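Local atomic coordinates of sulfur oxidation protein soxB (Thermus thermophilus, PDB entry 2WDD), a protein that probably hydrolyses the sulfur-sulfur bond of protein-bound cysteine S-thiosulfonate, releasing sulfate in the Sox sulfur oxidation pathway, with two manganese ions in its active site. Residues A[267-272]-A[282-287]. Numbering follows the deposited sequence. Where two conformers were deposited one is given.
Sequences QLDAAL and ILSGHT. With MN (manganese (II) ion), chain H.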
loop_
_atom_site.group_PDB
_atom_site.type_symbol
_atom_site.label_atom_id
_atom_site.label_comp_id
_atom_site.label_asym_id
_atom_site.label_seq_id
_atom_site.Cartn_x
_atom_site.Cartn_y
_atom_site.Cartn_z
ATOM N N GLN A 267 6.138 -8.778 -6.702
ATOM C CA GLN A 267 6.457 -9.473 -7.945
ATOM C C GLN A 267 7.889 -9.170 -8.348
ATOM O O GLN A 267 8.614 -10.053 -8.819
ATOM C CB GLN A 267 5.490 -9.074 -9.058
ATOM C CG GLN A 267 4.024 -9.356 -8.710
ATOM C CD GLN A 267 3.804 -10.796 -8.274
ATOM O OE1 GLN A 267 4.186 -11.730 -8.980
ATOM N NE2 GLN A 267 3.178 -10.982 -7.114
ATOM N N LEU A 268 8.317 -7.933 -8.132
ATOM C CA LEU A 268 9.700 -7.584 -8.421
ATOM C C LEU A 268 10.626 -8.340 -7.458
ATOM O O LEU A 268 11.671 -8.850 -7.853
ATOM C CB LEU A 268 9.904 -6.077 -8.338
ATOM C CG LEU A 268 11.320 -5.569 -8.600
ATOM C CD1 LEU A 268 11.901 -6.169 -9.894
ATOM C CD2 LEU A 268 11.296 -4.039 -8.666
ATOM N N ASP A 269 10.224 -8.448 -6.195
ATOM C CA ASP A 269 11.015 -9.211 -5.245
ATOM C C ASP A 269 11.138 -10.661 -5.717
ATOM O O ASP A 269 12.199 -11.274 -5.565
ATOM C CB ASP A 269 10.361 -9.191 -3.867
ATOM C CG ASP A 269 10.561 -7.873 -3.140
ATOM O OD1 ASP A 269 11.564 -7.177 -3.425
ATOM O OD2 ASP A 269 9.750 -7.582 -2.230
ATOM N N ALA A 270 10.048 -11.232 -6.240
ATOM C CA ALA A 270 10.096 -12.627 -6.696
ATOM C C ALA A 270 11.078 -12.775 -7.855
ATOM O O ALA A 270 11.801 -13.774 -7.940
ATOM C CB ALA A 270 8.705 -13.121 -7.098
ATOM N N ALA A 271 11.111 -11.782 -8.740
ATOM C CA ALA A 271 12.030 -11.815 -9.877
ATOM C C ALA A 271 13.471 -11.753 -9.372
ATOM O O ALA A 271 14.345 -12.465 -9.875
ATOM C CB ALA A 271 11.742 -10.660 -10.835
ATOM N N LEU A 272 13.715 -10.923 -8.359
ATOM C CA LEU A 272 15.047 -10.799 -7.777
ATOM C C LEU A 272 15.489 -12.088 -7.087
ATOM O O LEU A 272 16.677 -12.424 -7.092
ATOM C CB LEU A 272 15.104 -9.635 -6.788
ATOM C CG LEU A 272 14.992 -8.241 -7.409
ATOM C CD1 LEU A 272 14.896 -7.191 -6.309
ATOM C CD2 LEU A 272 16.191 -7.964 -8.324
ATOM N N ILE A 282 12.741 -12.513 2.064
ATOM C CA ILE A 282 12.389 -11.158 1.623
ATOM C C ILE A 282 11.099 -10.802 2.348
ATOM O O ILE A 282 10.140 -11.584 2.308
ATOM C CB ILE A 282 12.169 -11.028 0.090
ATOM C CG1 ILE A 282 13.459 -11.329 -0.674
ATOM C CG2 ILE A 282 11.715 -9.590 -0.257
ATOM C CD1 ILE A 282 13.282 -11.467 -2.175
ATOM N N LEU A 283 11.087 -9.634 2.991
ATOM C CA LEU A 283 9.916 -9.068 3.661
ATOM C C LEU A 283 9.462 -8.037 2.613
ATOM O O LEU A 283 10.113 -7.003 2.412
ATOM C CB LEU A 283 10.317 -8.410 4.989
ATOM C CG LEU A 283 10.891 -9.427 5.996
ATOM C CD1 LEU A 283 11.357 -8.757 7.282
ATOM C CD2 LEU A 283 9.876 -10.563 6.285
ATOM N N SER A 284 8.388 -8.382 1.905
ATOM C CA SER A 284 7.898 -7.606 0.765
ATOM C C SER A 284 6.795 -6.604 1.056
ATOM O O SER A 284 5.650 -6.985 1.316
ATOM C CB SER A 284 7.392 -8.548 -0.344
ATOM O OG SER A 284 8.415 -9.364 -0.887
ATOM N N GLY A 285 7.129 -5.324 0.943
ATOM C CA GLY A 285 6.159 -4.256 1.109
ATOM C C GLY A 285 5.699 -3.774 -0.258
ATOM O O GLY A 285 5.889 -4.449 -1.262
ATOM N N HIS A 286 5.104 -2.583 -0.280
ATOM C CA HIS A 286 4.661 -1.921 -1.506
ATOM C C HIS A 286 3.378 -2.406 -2.168
ATOM O O HIS A 286 2.517 -1.608 -2.553
ATOM C CB HIS A 286 5.770 -1.812 -2.552
ATOM C CG HIS A 286 5.367 -0.982 -3.735
ATOM N ND1 HIS A 286 5.058 0.357 -3.620
ATOM C CD2 HIS A 286 5.110 -1.321 -5.020
ATOM C CE1 HIS A 286 4.654 0.815 -4.792
ATOM N NE2 HIS A 286 4.682 -0.180 -5.662
ATOM N N THR A 287 3.276 -3.709 -2.378
ATOM C CA THR A 287 2.098 -4.242 -3.040
ATOM C C THR A 287 0.917 -4.525 -2.092
ATOM O O THR A 287 -0.189 -4.843 -2.551
ATOM C CB THR A 287 2.447 -5.444 -3.940
ATOM O OG1 THR A 287 3.386 -6.292 -3.262
ATOM C CG2 THR A 287 3.072 -4.969 -5.258
HETATM MN MN MN H . 4.798 1.825 -1.852
HETATM O O HOH W 1 8.560 -5.207 -1.773
HETATM O O HOH W 2 2.842 1.037 -1.700
#
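Asp269 and Ser284 make the direct polar link between the helix and the strand: in one of two deposited conformers, the serine hydroxyl OG donates to Asp269 OD2 over 2.6 Å. The donor comes to the anti side of that oxygen and sits 24° out of the carboxylate plane. Both residues aim their CB across the gap, and with OG anti to its own carbonyl carbon (chi1 -64°) the serine lays its hydroxyl against the acid.

A water bridges the same oxygen to the turn that follows the strand, lying within hydrogen-bonding distance of both, 2.7 Å from Asp269 OD2 and 2.8 Å from Gly285 O. The other carboxylate oxygen, OD1, is hydrogen-bonded to Ser262 OG and Asn264 ND2; with both oxygens held, the carboxylate has little freedom to rotate. Shortened to an alanine, this position would probably leave the Ser284 hydroxyl, the water and the Ser262 and Asn264 side chains without their acceptor, and a gap beside the Ile282 CG2 methyl.

The van der Waals part belongs to Ile282, whose methyls rest on polar groups of Asp269, the side chains crossing at a slant. Its CG2 methyl lies 3.5 Å from Asp269 CG, while CD1 reaches down onto the helix, 3.6 Å from Asp269 O.

Two residues beyond the strand, in the same turn, the chain delivers His286, which binds manganese through ND1 at 2.3 Å; a water on the same metal donates to His286 O. Asp132, His163 and His263 complete the protein ligands of this ion. Helix 266-273 and strand 281-284 are consecutive elements of a beta-alpha-beta unit, and the metal histidine carried just beyond the strand's C-terminal end is characteristic of the dinuclear metallophosphoesterase-type site of the 5'-nucleotidase family.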